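Long-range contacts in peptidase S15/CocE/NonD (Thaumarchaeota archaeon SCGC AB-539-E09, PDB 4PF1), which probably acts as a serine aminopeptidase of the alpha/beta-hydrolase fold, removing residues from the N-terminal ends of peptides: residues 481-485 / 622-626; 498-502 / 587-591. Residue numbers count along the deposited sequence, not the author numbering.

Contact 1 of 2, residues 481-485 / 622-626; sequences PLRVA and IHIIS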
loop_
_atom_site.group_PDB
_atom_site.type_symbol
_atom_site.label_atom_id
_atom_site.label_comp_id
_atom_site.label_asym_id
_atom_site.label_seq_id
_atom_site.Cartn_x
_atom_site.Cartn_y
_atom_site.Cartn_z
ATOM N N PRO A 481 7.883 -14.551 32.238
ATOM C CA PRO A 481 8.871 -14.362 31.158
ATOM C C PRO A 481 10.102 -15.269 31.300
ATOM O O PRO A 481 10.552 -15.537 32.416
ATOM C CB PRO A 481 9.251 -12.885 31.284
ATOM C CG PRO A 481 8.976 -12.540 32.699
ATOM C CD PRO A 481 7.777 -13.342 33.085
ATOM N N LEU A 482 10.631 -15.753 30.157
ATOM C CA LEU A 482 11.822 -16.601 30.102
ATOM C C LEU A 482 12.905 -15.891 29.285
ATOM O O LEU A 482 12.711 -15.626 28.099
ATOM C CB LEU A 482 11.477 -17.975 29.495
ATOM C CG LEU A 482 12.477 -19.098 29.752
ATOM C CD1 LEU A 482 11.765 -20.381 30.104
ATOM C CD2 LEU A 482 13.372 -19.318 28.549
ATOM N N ARG A 483 14.023 -15.550 29.935
ATOM C CA ARG A 483 15.130 -14.821 29.313
ATOM C C ARG A 483 16.232 -15.763 28.857
ATOM O O ARG A 483 16.704 -16.576 29.650
ATOM C CB ARG A 483 15.720 -13.786 30.295
ATOM C CG ARG A 483 14.745 -12.709 30.769
ATOM C CD ARG A 483 15.465 -11.644 31.578
ATOM N NE ARG A 483 16.367 -10.843 30.745
ATOM C CZ ARG A 483 17.495 -10.290 31.179
ATOM N NH1 ARG A 483 17.881 -10.456 32.437
ATOM N NH2 ARG A 483 18.256 -9.585 30.355
ATOM N N VAL A 484 16.670 -15.630 27.593
ATOM C CA VAL A 484 17.769 -16.431 27.031
ATOM C C VAL A 484 18.865 -15.503 26.478
ATOM O O VAL A 484 18.560 -14.430 25.955
ATOM C CB VAL A 484 17.311 -17.463 25.961
ATOM C CG1 VAL A 484 16.547 -18.624 26.596
ATOM C CG2 VAL A 484 16.495 -16.801 24.846
ATOM N N ALA A 485 20.132 -15.908 26.627
ATOM C CA ALA A 485 21.282 -15.153 26.131
ATOM C C ALA A 485 22.409 -16.097 25.719
ATOM O O ALA A 485 22.572 -17.163 26.308
ATOM C CB ALA A 485 21.773 -14.175 27.188
ATOM N N ILE A 622 20.439 -24.299 26.037
ATOM C CA ILE A 622 20.253 -22.846 26.103
ATOM C C ILE A 622 20.704 -22.283 27.450
ATOM O O ILE A 622 20.637 -22.967 28.475
ATOM C CB ILE A 622 18.793 -22.423 25.788
ATOM C CG1 ILE A 622 17.769 -23.491 26.214
ATOM C CG2 ILE A 622 18.632 -22.055 24.322
ATOM C CD1 ILE A 622 17.090 -23.202 27.485
ATOM N N HIS A 623 21.139 -21.018 27.440
ATOM C CA HIS A 623 21.617 -20.322 28.623
ATOM C C HIS A 623 20.552 -19.318 29.107
ATOM O O HIS A 623 20.391 -18.246 28.516
ATOM C CB HIS A 623 22.958 -19.637 28.302
ATOM C CG HIS A 623 23.577 -18.919 29.454
ATOM N ND1 HIS A 623 24.201 -19.605 30.479
ATOM C CD2 HIS A 623 23.693 -17.589 29.679
ATOM C CE1 HIS A 623 24.653 -18.677 31.306
ATOM N NE2 HIS A 623 24.375 -17.448 30.862
ATOM N N ILE A 624 19.787 -19.706 30.150
ATOM C CA ILE A 624 18.724 -18.875 30.731
ATOM C C ILE A 624 19.322 -17.964 31.803
ATOM O O ILE A 624 20.085 -18.423 32.651
ATOM C CB ILE A 624 17.539 -19.741 31.282
ATOM C CG1 ILE A 624 16.844 -20.518 30.143
ATOM C CG2 ILE A 624 16.521 -18.886 32.069
ATOM C CD1 ILE A 624 15.736 -21.513 30.592
ATOM N N ILE A 625 18.983 -16.671 31.750
ATOM C CA ILE A 625 19.476 -15.684 32.710
ATOM C C ILE A 625 18.311 -15.143 33.556
ATOM O O ILE A 625 17.184 -15.046 33.067
ATOM C CB ILE A 625 20.285 -14.549 32.010
ATOM C CG1 ILE A 625 19.460 -13.839 30.905
ATOM C CG2 ILE A 625 21.614 -15.096 31.457
ATOM C CD1 ILE A 625 20.120 -12.568 30.307
ATOM N N SER A 626 18.579 -14.835 34.837
ATOM C CA SER A 626 17.563 -14.317 35.754
ATOM C C SER A 626 17.588 -12.780 35.785
ATOM O O SER A 626 16.605 -12.160 35.322
ATOM C CB SER A 626 17.762 -14.891 37.155
ATOM O OG SER A 626 17.674 -16.306 37.141
ATOM O OXT SER A 626 18.609 -12.201 36.220
HETATM O O HOH W 1 14.529 -16.138 32.728
#

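Contact 2 of 2, residues 498-502 / 587-591; sequences GSDAD and NPQTF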
loop_
_atom_site.group_PDB
_atom_site.type_symbol
_atom_site.label_atom_id
_atom_site.label_comp_id
_atom_site.label_asym_id
_atom_site.label_seq_id
_atom_site.Cartn_x
_atom_site.Cartn_y
_atom_site.Cartn_z
ATOM N N GLY A 498 19.261 -43.377 4.894
ATOM C CA GLY A 498 20.238 -43.061 3.855
ATOM C C GLY A 498 21.675 -43.024 4.353
ATOM O O GLY A 498 21.939 -43.356 5.513
ATOM N N SER A 499 22.623 -42.627 3.473
ATOM C CA SER A 499 24.056 -42.566 3.810
ATOM C C SER A 499 24.573 -41.119 3.927
ATOM O O SER A 499 25.760 -40.904 4.189
ATOM C CB SER A 499 24.896 -43.358 2.810
ATOM O OG SER A 499 24.400 -43.273 1.486
ATOM N N ASP A 500 23.670 -40.137 3.767
ATOM C CA ASP A 500 23.956 -38.709 3.944
ATOM C C ASP A 500 22.655 -37.988 4.301
ATOM O O ASP A 500 21.576 -38.517 4.026
ATOM C CB ASP A 500 24.620 -38.091 2.690
ATOM C CG ASP A 500 25.448 -36.832 2.963
ATOM O OD1 ASP A 500 25.279 -36.225 4.049
ATOM O OD2 ASP A 500 26.242 -36.443 2.084
ATOM N N ALA A 501 22.753 -36.823 4.981
ATOM C CA ALA A 501 21.577 -36.053 5.408
ATOM C C ALA A 501 21.938 -34.657 5.839
ATOM O O ALA A 501 23.015 -34.439 6.380
ATOM C CB ALA A 501 20.871 -36.759 6.564
ATOM N N ASP A 502 21.008 -33.719 5.639
ATOM C CA ASP A 502 21.088 -32.353 6.143
ATOM C C ASP A 502 20.136 -32.244 7.310
ATOM O O ASP A 502 19.051 -32.828 7.258
ATOM C CB ASP A 502 20.714 -31.330 5.053
ATOM C CG ASP A 502 21.832 -30.976 4.096
ATOM O OD1 ASP A 502 22.987 -31.366 4.361
ATOM O OD2 ASP A 502 21.549 -30.319 3.076
ATOM N N ASN A 587 20.574 -32.183 -0.177
ATOM C CA ASN A 587 21.427 -33.306 0.146
ATOM C C ASN A 587 20.838 -34.517 -0.590
ATOM O O ASN A 587 19.623 -34.734 -0.507
ATOM C CB ASN A 587 21.501 -33.536 1.658
ATOM C CG ASN A 587 22.595 -34.495 2.063
ATOM O OD1 ASN A 587 22.588 -35.679 1.706
ATOM N ND2 ASN A 587 23.559 -34.003 2.823
ATOM N N PRO A 588 21.645 -35.274 -1.374
ATOM C CA PRO A 588 21.078 -36.421 -2.118
ATOM C C PRO A 588 20.485 -37.501 -1.209
ATOM O O PRO A 588 19.609 -38.249 -1.641
ATOM C CB PRO A 588 22.277 -36.962 -2.910
ATOM C CG PRO A 588 23.278 -35.849 -2.915
ATOM C CD PRO A 588 23.093 -35.133 -1.623
ATOM N N GLN A 589 20.949 -37.555 0.058
ATOM C CA GLN A 589 20.539 -38.503 1.104
ATOM C C GLN A 589 21.144 -39.908 0.847
ATOM O O GLN A 589 20.842 -40.866 1.557
ATOM C CB GLN A 589 19.013 -38.517 1.341
ATOM C CG GLN A 589 18.518 -37.133 1.782
ATOM C CD GLN A 589 17.078 -37.023 2.198
ATOM O OE1 GLN A 589 16.706 -36.082 2.900
ATOM N NE2 GLN A 589 16.216 -37.912 1.720
ATOM N N THR A 590 22.063 -39.980 -0.130
ATOM C CA THR A 590 22.963 -41.102 -0.406
ATOM C C THR A 590 24.337 -40.467 -0.515
ATOM O O THR A 590 24.434 -39.348 -1.031
ATOM C CB THR A 590 22.565 -41.940 -1.649
ATOM O OG1 THR A 590 22.778 -41.192 -2.844
ATOM C CG2 THR A 590 21.144 -42.485 -1.583
ATOM N N PHE A 591 25.384 -41.114 0.018
ATOM C CA PHE A 591 26.724 -40.524 0.001
ATOM C C PHE A 591 27.334 -40.485 -1.406
ATOM O O PHE A 591 27.429 -41.516 -2.079
ATOM C CB PHE A 591 27.674 -41.244 0.971
ATOM C CG PHE A 591 29.022 -40.568 1.110
ATOM C CD1 PHE A 591 29.175 -39.444 1.913
ATOM C CD2 PHE A 591 30.131 -41.041 0.418
ATOM C CE1 PHE A 591 30.418 -38.813 2.034
ATOM C CE2 PHE A 591 31.372 -40.405 0.532
ATOM C CZ PHE A 591 31.507 -39.296 1.341
HETATM O O HOH W 2 26.032 -37.249 -0.451
HETATM O O HOH W 3 18.811 -34.270 3.803
#

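Contact 1 of 2, residues 481-485 / 622-626
Start with Arg-483, the residue most covered here. Its carbonyl O accepts the backbone N of Ile-625 at 3.1 Å, and its guanidinium lies with one face over Ile-625, NH2 to CD1 3.5 Å. Water 1 bridges Arg-483 N and Ile-625 O at 2.9 Å each. Ala-485 closes the pairing: its N donates to His-623 O at 3.0 Å, while its CB meets Ile-625 CD1 at 3.9 Å. Between these two bonds Val-484 and Ile-624 form a lone antiparallel, non-hydrogen-bonded pair, CA to CA 4.5 Å and CG1 to CG1 4.0 Å. The segments run at 125°, well off antiparallel, consistent with a single bridge. Arg-483 NH1 stays 4.2 Å from Ser-626 OXT, short of a salt bridge; the arginine is salt-bridged instead to Glu-379, on strand 375-379 of the large mixed sheet. The chemistry thus implies one beta bridge, two backbone hydrogen bonds with aliphatic contacts alongside, joining the two-stranded sheet 482-486/562-566 to the end of strand 606-625 in the antiparallel C-terminal sheet.

Contact 2 of 2, residues 498-502 / 587-591
Two loops meet here, and the contact is mainly polar. Among the bonds involving main chain, Ser-499 N donates to Gln-589 O at 3.2 Å, and Phe-591 N donates to Ser-499 OG at 2.8 Å. Weaker CA-H...O contacts run from Gly-498 CA to Gln-589 O (3.2 Å) and from Gln-589 CA to Asp-500 O (3.1 Å). The approach is tight: a CB on Gly-498 would clash with Gln-589 O. Between side chains, Asn-587 ND2 forks, donating to Asp-500 OD1 and to Asp-502 OD1, both at 3.1 Å. Its other end builds an Asx turn, OD1 accepting Gln-589 N at 3.0 Å, so one amide shapes its own loop and ties it to the other. Two waters bridge the loops: water 2 donates to Asp-500 OD2 and Thr-590 O, and water 3 links Asp-502 N with Gln-589 OE1, which also hydrogen-bonds Ser-430 OG. The site lies in the beta-rich C-terminal non-catalytic domain of the X-Pro dipeptidyl-peptidase (S15) family. The 498-502 loop leads from strand 489-496 into strand 502-510; Arg-534, ending strand 525-534, and Arg-536 just beyond form salt bridges with Asp-502 and Asp-500, and Gln-589 packs against strand 606-625.

Both contacts belong to the C-terminal part of the chain, their centres 35 Å apart and their nearest atoms about 20 Å apart, with no touch. Contact 2 is nested inside the loop that contact 1 closes. Strand 606-625 is common ground: its last residues enter contact 1, and its beginning lies beside Gln-589 in contact 2. Contact 1 is partly buried, reaches the exposed chain terminus and pairs strands through backbone bonds and aliphatic side chains. Contact 2 is more deeply buried yet more polar; here loop backbone is met partly by side chains and waters. Contact 1 contributes its own arginine to a salt bridge, whereas contact 2 contributes aspartates, bound by arginines from outside its segments.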